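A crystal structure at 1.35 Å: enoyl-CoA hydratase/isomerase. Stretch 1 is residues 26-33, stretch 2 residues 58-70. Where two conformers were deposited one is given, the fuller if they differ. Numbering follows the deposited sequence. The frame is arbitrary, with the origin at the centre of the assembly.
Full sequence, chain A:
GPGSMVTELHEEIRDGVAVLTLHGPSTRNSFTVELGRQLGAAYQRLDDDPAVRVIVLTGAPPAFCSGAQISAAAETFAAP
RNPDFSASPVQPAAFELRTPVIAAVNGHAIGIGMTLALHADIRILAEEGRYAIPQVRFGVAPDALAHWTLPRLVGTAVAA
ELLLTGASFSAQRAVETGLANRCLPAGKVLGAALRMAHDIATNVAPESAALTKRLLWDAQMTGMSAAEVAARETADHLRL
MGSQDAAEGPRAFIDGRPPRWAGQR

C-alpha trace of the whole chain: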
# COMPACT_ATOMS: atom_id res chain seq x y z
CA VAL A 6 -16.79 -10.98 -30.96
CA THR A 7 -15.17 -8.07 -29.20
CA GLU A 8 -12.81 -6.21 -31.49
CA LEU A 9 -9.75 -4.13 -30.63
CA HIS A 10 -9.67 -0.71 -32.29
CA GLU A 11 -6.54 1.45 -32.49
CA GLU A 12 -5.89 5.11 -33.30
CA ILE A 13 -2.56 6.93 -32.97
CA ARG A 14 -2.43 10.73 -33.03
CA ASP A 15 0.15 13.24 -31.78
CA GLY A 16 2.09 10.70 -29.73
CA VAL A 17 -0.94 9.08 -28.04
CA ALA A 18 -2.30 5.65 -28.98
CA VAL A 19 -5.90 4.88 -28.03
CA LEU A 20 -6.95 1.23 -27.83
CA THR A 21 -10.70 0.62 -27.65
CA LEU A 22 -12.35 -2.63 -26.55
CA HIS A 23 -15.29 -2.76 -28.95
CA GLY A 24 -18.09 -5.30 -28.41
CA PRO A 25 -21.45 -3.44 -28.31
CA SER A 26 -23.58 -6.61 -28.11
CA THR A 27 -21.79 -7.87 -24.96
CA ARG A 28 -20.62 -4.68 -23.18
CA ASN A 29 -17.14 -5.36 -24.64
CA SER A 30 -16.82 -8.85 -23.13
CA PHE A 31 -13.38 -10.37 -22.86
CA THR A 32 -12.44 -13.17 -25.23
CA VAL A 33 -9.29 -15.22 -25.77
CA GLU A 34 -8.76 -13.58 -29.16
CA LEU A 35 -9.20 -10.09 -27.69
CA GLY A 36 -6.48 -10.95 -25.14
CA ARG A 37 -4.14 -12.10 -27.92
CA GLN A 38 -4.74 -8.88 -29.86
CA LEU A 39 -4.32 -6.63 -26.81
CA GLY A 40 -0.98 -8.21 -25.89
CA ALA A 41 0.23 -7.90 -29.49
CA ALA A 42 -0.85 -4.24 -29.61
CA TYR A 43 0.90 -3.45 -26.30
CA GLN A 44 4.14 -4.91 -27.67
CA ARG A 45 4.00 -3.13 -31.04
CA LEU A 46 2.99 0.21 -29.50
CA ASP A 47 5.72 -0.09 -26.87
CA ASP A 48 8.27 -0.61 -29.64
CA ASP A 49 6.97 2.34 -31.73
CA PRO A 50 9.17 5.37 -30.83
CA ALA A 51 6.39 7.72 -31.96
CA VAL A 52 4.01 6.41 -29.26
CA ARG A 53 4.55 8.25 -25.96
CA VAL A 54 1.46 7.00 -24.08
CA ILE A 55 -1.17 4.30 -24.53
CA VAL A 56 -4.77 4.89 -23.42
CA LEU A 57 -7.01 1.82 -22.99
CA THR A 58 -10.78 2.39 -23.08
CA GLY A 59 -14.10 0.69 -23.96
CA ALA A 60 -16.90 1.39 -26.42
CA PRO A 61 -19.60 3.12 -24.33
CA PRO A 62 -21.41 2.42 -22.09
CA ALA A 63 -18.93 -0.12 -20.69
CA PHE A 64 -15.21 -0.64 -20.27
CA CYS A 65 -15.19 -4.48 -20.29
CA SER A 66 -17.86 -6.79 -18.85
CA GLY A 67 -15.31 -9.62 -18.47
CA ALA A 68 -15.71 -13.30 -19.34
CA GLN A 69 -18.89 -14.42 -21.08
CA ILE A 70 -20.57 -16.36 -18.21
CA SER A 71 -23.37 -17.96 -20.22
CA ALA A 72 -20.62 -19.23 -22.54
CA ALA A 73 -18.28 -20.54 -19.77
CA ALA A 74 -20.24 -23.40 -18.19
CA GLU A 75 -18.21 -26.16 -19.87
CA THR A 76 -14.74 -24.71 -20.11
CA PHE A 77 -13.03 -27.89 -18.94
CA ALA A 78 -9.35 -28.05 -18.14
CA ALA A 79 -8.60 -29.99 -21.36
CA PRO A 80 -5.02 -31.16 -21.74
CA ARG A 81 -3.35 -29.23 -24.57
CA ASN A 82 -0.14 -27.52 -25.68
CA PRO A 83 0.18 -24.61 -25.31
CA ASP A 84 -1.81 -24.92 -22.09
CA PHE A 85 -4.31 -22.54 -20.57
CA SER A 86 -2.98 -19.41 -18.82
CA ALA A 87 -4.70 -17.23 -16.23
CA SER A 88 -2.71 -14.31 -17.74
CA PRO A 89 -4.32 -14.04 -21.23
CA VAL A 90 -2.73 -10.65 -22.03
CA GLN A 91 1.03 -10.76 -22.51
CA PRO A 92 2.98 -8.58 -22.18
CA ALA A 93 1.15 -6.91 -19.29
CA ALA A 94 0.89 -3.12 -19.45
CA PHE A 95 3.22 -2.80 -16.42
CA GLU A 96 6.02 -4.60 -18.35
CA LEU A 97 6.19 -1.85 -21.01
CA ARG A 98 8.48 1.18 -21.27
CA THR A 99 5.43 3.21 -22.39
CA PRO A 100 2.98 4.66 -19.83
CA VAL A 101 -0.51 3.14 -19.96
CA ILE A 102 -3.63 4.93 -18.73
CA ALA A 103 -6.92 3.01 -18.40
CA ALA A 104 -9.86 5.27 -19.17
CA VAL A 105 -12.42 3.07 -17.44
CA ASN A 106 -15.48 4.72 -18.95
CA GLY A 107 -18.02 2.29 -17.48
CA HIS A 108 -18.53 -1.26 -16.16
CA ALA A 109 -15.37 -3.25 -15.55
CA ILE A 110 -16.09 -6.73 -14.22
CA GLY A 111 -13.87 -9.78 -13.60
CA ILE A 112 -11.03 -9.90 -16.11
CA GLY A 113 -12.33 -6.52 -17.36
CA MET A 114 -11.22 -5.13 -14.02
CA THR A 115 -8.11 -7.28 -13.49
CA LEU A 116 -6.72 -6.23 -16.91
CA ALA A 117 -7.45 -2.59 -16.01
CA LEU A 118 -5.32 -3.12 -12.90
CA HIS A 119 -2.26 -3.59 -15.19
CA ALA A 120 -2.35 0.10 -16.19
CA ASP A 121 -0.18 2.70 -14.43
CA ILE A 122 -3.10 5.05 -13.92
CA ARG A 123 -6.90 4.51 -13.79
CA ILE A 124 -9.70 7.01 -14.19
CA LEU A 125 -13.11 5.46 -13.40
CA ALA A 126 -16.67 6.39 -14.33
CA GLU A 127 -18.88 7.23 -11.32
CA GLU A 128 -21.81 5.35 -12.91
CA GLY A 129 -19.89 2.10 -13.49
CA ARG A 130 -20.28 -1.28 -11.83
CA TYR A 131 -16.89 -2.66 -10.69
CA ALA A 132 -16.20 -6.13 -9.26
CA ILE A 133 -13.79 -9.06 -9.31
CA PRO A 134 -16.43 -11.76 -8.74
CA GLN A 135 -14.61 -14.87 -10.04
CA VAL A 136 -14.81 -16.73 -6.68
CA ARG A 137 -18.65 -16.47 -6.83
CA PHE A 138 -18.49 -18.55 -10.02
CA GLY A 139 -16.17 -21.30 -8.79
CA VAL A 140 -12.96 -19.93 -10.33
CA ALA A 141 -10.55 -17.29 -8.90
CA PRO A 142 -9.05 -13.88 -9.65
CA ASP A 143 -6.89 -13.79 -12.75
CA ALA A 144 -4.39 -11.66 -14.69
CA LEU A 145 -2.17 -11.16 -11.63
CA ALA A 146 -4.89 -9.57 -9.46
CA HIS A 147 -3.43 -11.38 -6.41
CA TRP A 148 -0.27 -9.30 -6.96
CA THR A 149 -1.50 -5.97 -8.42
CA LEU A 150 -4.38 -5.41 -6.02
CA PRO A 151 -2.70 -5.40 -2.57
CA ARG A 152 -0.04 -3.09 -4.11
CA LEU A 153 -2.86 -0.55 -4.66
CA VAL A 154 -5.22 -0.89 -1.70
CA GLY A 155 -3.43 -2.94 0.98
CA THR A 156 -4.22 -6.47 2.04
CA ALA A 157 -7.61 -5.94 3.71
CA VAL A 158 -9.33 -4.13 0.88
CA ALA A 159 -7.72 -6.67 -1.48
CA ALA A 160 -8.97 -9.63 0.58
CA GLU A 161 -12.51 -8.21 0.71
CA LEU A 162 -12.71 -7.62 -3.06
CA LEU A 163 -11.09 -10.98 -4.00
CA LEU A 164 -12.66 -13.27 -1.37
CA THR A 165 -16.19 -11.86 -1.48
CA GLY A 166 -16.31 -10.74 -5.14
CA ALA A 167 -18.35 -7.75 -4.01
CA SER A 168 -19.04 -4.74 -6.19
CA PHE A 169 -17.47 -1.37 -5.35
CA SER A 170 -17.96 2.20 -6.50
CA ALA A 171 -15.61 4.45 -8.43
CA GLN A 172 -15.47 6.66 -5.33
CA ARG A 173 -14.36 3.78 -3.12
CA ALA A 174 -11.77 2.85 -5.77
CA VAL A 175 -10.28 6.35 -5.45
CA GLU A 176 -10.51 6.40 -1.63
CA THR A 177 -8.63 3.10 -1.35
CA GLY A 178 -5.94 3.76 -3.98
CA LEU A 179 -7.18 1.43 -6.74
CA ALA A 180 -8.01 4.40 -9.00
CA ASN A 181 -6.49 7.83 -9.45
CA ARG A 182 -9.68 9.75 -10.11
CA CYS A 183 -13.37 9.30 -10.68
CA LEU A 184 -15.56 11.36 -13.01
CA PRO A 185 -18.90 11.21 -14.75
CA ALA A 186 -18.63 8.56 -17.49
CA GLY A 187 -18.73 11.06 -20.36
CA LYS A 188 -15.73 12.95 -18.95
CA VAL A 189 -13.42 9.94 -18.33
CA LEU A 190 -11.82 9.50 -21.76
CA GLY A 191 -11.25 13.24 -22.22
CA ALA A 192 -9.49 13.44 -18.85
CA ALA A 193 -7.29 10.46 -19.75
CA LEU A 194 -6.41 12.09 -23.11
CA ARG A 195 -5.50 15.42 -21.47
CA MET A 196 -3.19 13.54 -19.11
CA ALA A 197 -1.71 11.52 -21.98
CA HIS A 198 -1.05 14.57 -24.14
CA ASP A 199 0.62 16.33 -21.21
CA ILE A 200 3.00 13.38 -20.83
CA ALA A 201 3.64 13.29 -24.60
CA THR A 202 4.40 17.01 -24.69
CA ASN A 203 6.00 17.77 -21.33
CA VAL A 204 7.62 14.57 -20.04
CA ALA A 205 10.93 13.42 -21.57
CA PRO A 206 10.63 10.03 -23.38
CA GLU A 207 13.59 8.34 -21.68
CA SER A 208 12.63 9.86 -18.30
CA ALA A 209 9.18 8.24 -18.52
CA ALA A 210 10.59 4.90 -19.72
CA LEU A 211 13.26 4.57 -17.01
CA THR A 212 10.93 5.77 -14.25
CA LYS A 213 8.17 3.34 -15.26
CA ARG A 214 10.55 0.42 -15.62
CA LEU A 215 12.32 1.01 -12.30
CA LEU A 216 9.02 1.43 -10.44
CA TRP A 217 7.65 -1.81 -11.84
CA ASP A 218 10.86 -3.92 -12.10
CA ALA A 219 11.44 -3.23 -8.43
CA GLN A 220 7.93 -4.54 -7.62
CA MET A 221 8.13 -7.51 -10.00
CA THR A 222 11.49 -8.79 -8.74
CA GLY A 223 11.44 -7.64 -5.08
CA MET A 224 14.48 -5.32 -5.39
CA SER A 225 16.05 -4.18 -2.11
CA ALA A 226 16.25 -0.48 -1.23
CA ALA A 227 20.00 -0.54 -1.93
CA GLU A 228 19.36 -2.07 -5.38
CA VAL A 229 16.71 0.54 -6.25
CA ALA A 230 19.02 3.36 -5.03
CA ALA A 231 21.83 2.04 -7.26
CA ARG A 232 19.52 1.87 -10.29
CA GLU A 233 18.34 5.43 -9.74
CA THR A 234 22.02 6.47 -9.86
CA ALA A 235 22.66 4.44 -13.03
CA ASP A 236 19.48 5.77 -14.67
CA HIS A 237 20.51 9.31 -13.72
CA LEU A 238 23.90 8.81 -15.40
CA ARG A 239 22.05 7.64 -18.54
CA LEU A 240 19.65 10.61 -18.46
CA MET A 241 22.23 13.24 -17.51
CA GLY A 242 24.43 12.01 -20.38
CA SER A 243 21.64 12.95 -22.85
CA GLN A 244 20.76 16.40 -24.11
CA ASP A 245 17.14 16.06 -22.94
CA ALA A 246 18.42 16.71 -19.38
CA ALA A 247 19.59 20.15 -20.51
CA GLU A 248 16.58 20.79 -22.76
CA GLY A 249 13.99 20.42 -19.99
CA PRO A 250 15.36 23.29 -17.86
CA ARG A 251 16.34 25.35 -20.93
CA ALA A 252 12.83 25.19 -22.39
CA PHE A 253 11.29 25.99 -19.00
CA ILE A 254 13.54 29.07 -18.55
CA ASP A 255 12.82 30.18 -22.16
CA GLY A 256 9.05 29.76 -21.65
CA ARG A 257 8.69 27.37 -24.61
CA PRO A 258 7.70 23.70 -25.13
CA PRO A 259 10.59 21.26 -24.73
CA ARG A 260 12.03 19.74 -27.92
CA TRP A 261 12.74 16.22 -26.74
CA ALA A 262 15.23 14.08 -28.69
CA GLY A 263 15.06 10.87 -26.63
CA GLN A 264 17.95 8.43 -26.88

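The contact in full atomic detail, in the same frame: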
# COMPACT_ATOMS: atom_id res chain seq x y z
N SER A 26 -22.57 -5.61 -28.48
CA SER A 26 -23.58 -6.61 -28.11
C SER A 26 -23.35 -7.29 -26.75
O SER A 26 -24.26 -7.90 -26.18
CB SER A 26 -23.72 -7.67 -29.21
OG SER A 26 -22.50 -8.37 -29.38
N THR A 27 -22.13 -7.18 -26.21
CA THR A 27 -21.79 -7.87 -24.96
C THR A 27 -21.12 -6.96 -23.93
O THR A 27 -20.47 -7.47 -23.01
CB THR A 27 -20.82 -9.07 -25.21
OG1 THR A 27 -19.59 -8.60 -25.78
CG2 THR A 27 -21.45 -10.12 -26.13
N ARG A 28 -21.29 -5.65 -24.06
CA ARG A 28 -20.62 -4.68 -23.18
C ARG A 28 -19.10 -4.94 -23.17
O ARG A 28 -18.44 -4.95 -22.10
CB ARG A 28 -21.22 -4.69 -21.77
CG ARG A 28 -22.57 -3.97 -21.67
CD ARG A 28 -23.13 -4.07 -20.26
NE ARG A 28 -24.13 -3.04 -20.00
CZ ARG A 28 -24.89 -2.98 -18.90
NH1 ARG A 28 -24.77 -3.90 -17.95
NH2 ARG A 28 -25.76 -2.00 -18.75
N ASN A 29 -18.57 -5.16 -24.37
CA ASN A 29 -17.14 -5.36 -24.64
C ASN A 29 -16.57 -6.53 -23.86
O ASN A 29 -15.49 -6.42 -23.28
CB ASN A 29 -16.33 -4.06 -24.38
CG ASN A 29 -17.05 -2.81 -24.86
OD1 ASN A 29 -17.68 -2.79 -25.93
ND2 ASN A 29 -16.99 -1.75 -24.06
N SER A 30 -17.27 -7.66 -23.87
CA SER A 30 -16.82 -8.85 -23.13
C SER A 30 -15.43 -9.28 -23.55
O SER A 30 -15.01 -9.07 -24.69
CB SER A 30 -17.80 -10.02 -23.30
OG SER A 30 -17.83 -10.43 -24.66
N PHE A 31 -14.70 -9.84 -22.60
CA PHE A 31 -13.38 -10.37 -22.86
C PHE A 31 -13.46 -11.72 -23.55
O PHE A 31 -14.28 -12.57 -23.18
CB PHE A 31 -12.58 -10.51 -21.56
CG PHE A 31 -11.16 -10.92 -21.79
CD1 PHE A 31 -10.21 -9.96 -22.15
CD2 PHE A 31 -10.77 -12.24 -21.66
CE1 PHE A 31 -8.90 -10.32 -22.40
CE2 PHE A 31 -9.45 -12.61 -21.91
CZ PHE A 31 -8.52 -11.64 -22.27
N THR A 32 -12.60 -11.90 -24.54
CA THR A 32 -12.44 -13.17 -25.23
C THR A 32 -10.96 -13.50 -25.36
O THR A 32 -10.11 -12.59 -25.29
CB THR A 32 -13.03 -13.15 -26.67
OG1 THR A 32 -12.26 -12.26 -27.48
CG2 THR A 32 -14.52 -12.72 -26.66
N VAL A 33 -10.66 -14.77 -25.60
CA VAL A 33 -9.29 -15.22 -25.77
C VAL A 33 -8.61 -14.45 -26.90
O VAL A 33 -7.49 -13.95 -26.74
CB VAL A 33 -9.23 -16.74 -26.09
CG1 VAL A 33 -7.79 -17.18 -26.31
CG2 VAL A 33 -9.88 -17.55 -24.97
N THR A 58 -9.41 1.99 -23.38
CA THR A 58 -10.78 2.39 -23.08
C THR A 58 -11.77 1.41 -23.72
O THR A 58 -11.36 0.54 -24.47
CB THR A 58 -11.02 3.86 -23.50
OG1 THR A 58 -12.10 4.40 -22.76
CG2 THR A 58 -11.23 4.01 -25.00
N GLY A 59 -13.06 1.54 -23.37
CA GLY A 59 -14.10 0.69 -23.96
C GLY A 59 -15.14 1.47 -24.74
O GLY A 59 -15.40 2.64 -24.48
N ALA A 60 -15.77 0.79 -25.71
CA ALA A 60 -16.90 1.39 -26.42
C ALA A 60 -18.03 1.62 -25.41
O ALA A 60 -18.44 0.69 -24.73
CB ALA A 60 -17.37 0.47 -27.54
N PRO A 61 -18.55 2.86 -25.31
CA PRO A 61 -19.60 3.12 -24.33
C PRO A 61 -20.81 2.19 -24.52
O PRO A 61 -21.11 1.81 -25.66
CB PRO A 61 -19.98 4.59 -24.61
CG PRO A 61 -18.73 5.19 -25.09
CD PRO A 61 -18.07 4.11 -25.94
N PRO A 62 -21.52 1.85 -23.43
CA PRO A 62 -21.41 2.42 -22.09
C PRO A 62 -20.46 1.70 -21.13
O PRO A 62 -20.40 2.06 -19.96
CB PRO A 62 -22.85 2.30 -21.57
CG PRO A 62 -23.32 1.01 -22.18
CD PRO A 62 -22.64 0.88 -23.52
N ALA A 63 -19.73 0.70 -21.61
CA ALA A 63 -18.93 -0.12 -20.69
C ALA A 63 -17.43 -0.01 -20.97
O ALA A 63 -17.01 0.41 -22.05
CB ALA A 63 -19.38 -1.56 -20.79
N PHE A 64 -16.61 -0.42 -20.00
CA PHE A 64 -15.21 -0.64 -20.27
C PHE A 64 -15.05 -2.08 -20.78
O PHE A 64 -14.74 -2.30 -21.96
CB PHE A 64 -14.35 -0.35 -19.03
CG PHE A 64 -12.88 -0.63 -19.22
CD1 PHE A 64 -12.05 0.27 -19.91
CD2 PHE A 64 -12.30 -1.80 -18.71
CE1 PHE A 64 -10.69 0.02 -20.08
CE2 PHE A 64 -10.95 -2.08 -18.89
CZ PHE A 64 -10.13 -1.16 -19.56
N CYS A 65 -15.29 -3.07 -19.92
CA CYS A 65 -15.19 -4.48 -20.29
C CYS A 65 -15.95 -5.30 -19.26
O CYS A 65 -15.62 -5.29 -18.08
CB CYS A 65 -13.73 -4.94 -20.38
SG CYS A 65 -13.53 -6.71 -20.66
N SER A 66 -16.99 -6.00 -19.72
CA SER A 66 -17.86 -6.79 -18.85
C SER A 66 -17.23 -8.11 -18.41
O SER A 66 -17.85 -8.86 -17.66
CB SER A 66 -19.20 -7.05 -19.52
OG SER A 66 -18.99 -7.78 -20.73
N GLY A 67 -16.02 -8.40 -18.86
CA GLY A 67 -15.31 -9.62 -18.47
C GLY A 67 -15.73 -10.86 -19.24
O GLY A 67 -16.29 -10.75 -20.34
N ALA A 68 -15.42 -12.03 -18.68
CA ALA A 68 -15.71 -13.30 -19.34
C ALA A 68 -17.20 -13.47 -19.58
O ALA A 68 -18.01 -13.06 -18.77
CB ALA A 68 -15.18 -14.48 -18.51
N GLN A 69 -17.52 -14.05 -20.73
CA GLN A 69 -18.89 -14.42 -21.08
C GLN A 69 -19.36 -15.60 -20.21
O GLN A 69 -18.95 -16.74 -20.45
CB GLN A 69 -18.94 -14.78 -22.58
CG GLN A 69 -18.45 -13.61 -23.49
CD GLN A 69 -18.12 -14.00 -24.93
OE1 GLN A 69 -18.06 -15.19 -25.30
NE2 GLN A 69 -17.89 -12.99 -25.77
N ILE A 70 -20.18 -15.33 -19.19
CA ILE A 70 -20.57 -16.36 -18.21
C ILE A 70 -21.44 -17.44 -18.82
O ILE A 70 -21.17 -18.64 -18.62
CB ILE A 70 -21.27 -15.76 -16.95
CG1 ILE A 70 -20.33 -14.83 -16.18
CG2 ILE A 70 -21.81 -16.88 -16.03
CD1 ILE A 70 -19.04 -15.47 -15.70
O HOH W 1 -20.20 -1.46 -25.54
O HOH W 2 -15.07 -14.96 -22.37

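The two stretches run side by side in largely irregular conformation and bury 582 Å² between them. Asn 29, Ser 30 and Phe 31 lie alongside Cys 65, Ser 66 and Gly 67 in the same order, with CA-CA distances of 4.8 to 4.9 Å.

Two backbone hydrogen bonds join the stretches. Ser 66 N donates to Arg 28 O at 3.0 Å, and Phe 31 N donates to Gly 67 O at 2.9 Å.

Ser 66 OG donates to Thr 27 O at 2.7 Å. The amide of Asn 29 reaches into the turn: its ND2 spends both protons, donating to Ala 60 O at 2.9 Å and to Phe 64 O at 3.1 Å. One side chain thus ties together both ends of the 60-64 segment, which contains the cis peptide before Pro 62. A CB on Gly 59 would clash with Asn 29 ND2.

Between side chains, Gln 69 NE2 donates to Ser 30 OG at 2.8 Å. Ser 30 OG also shares a hydrogen bond with Thr 27 OG1, at 2.8 Å.

Apolar contact is modest. Phe 31 CB lies 4.0 Å from Cys 65 SG, and the Phe 31 ring leads away.

Water 2 bridges Phe 31 O (2.6 Å) and Gln 69 N (3.1 Å), donating to the first and accepting from the second.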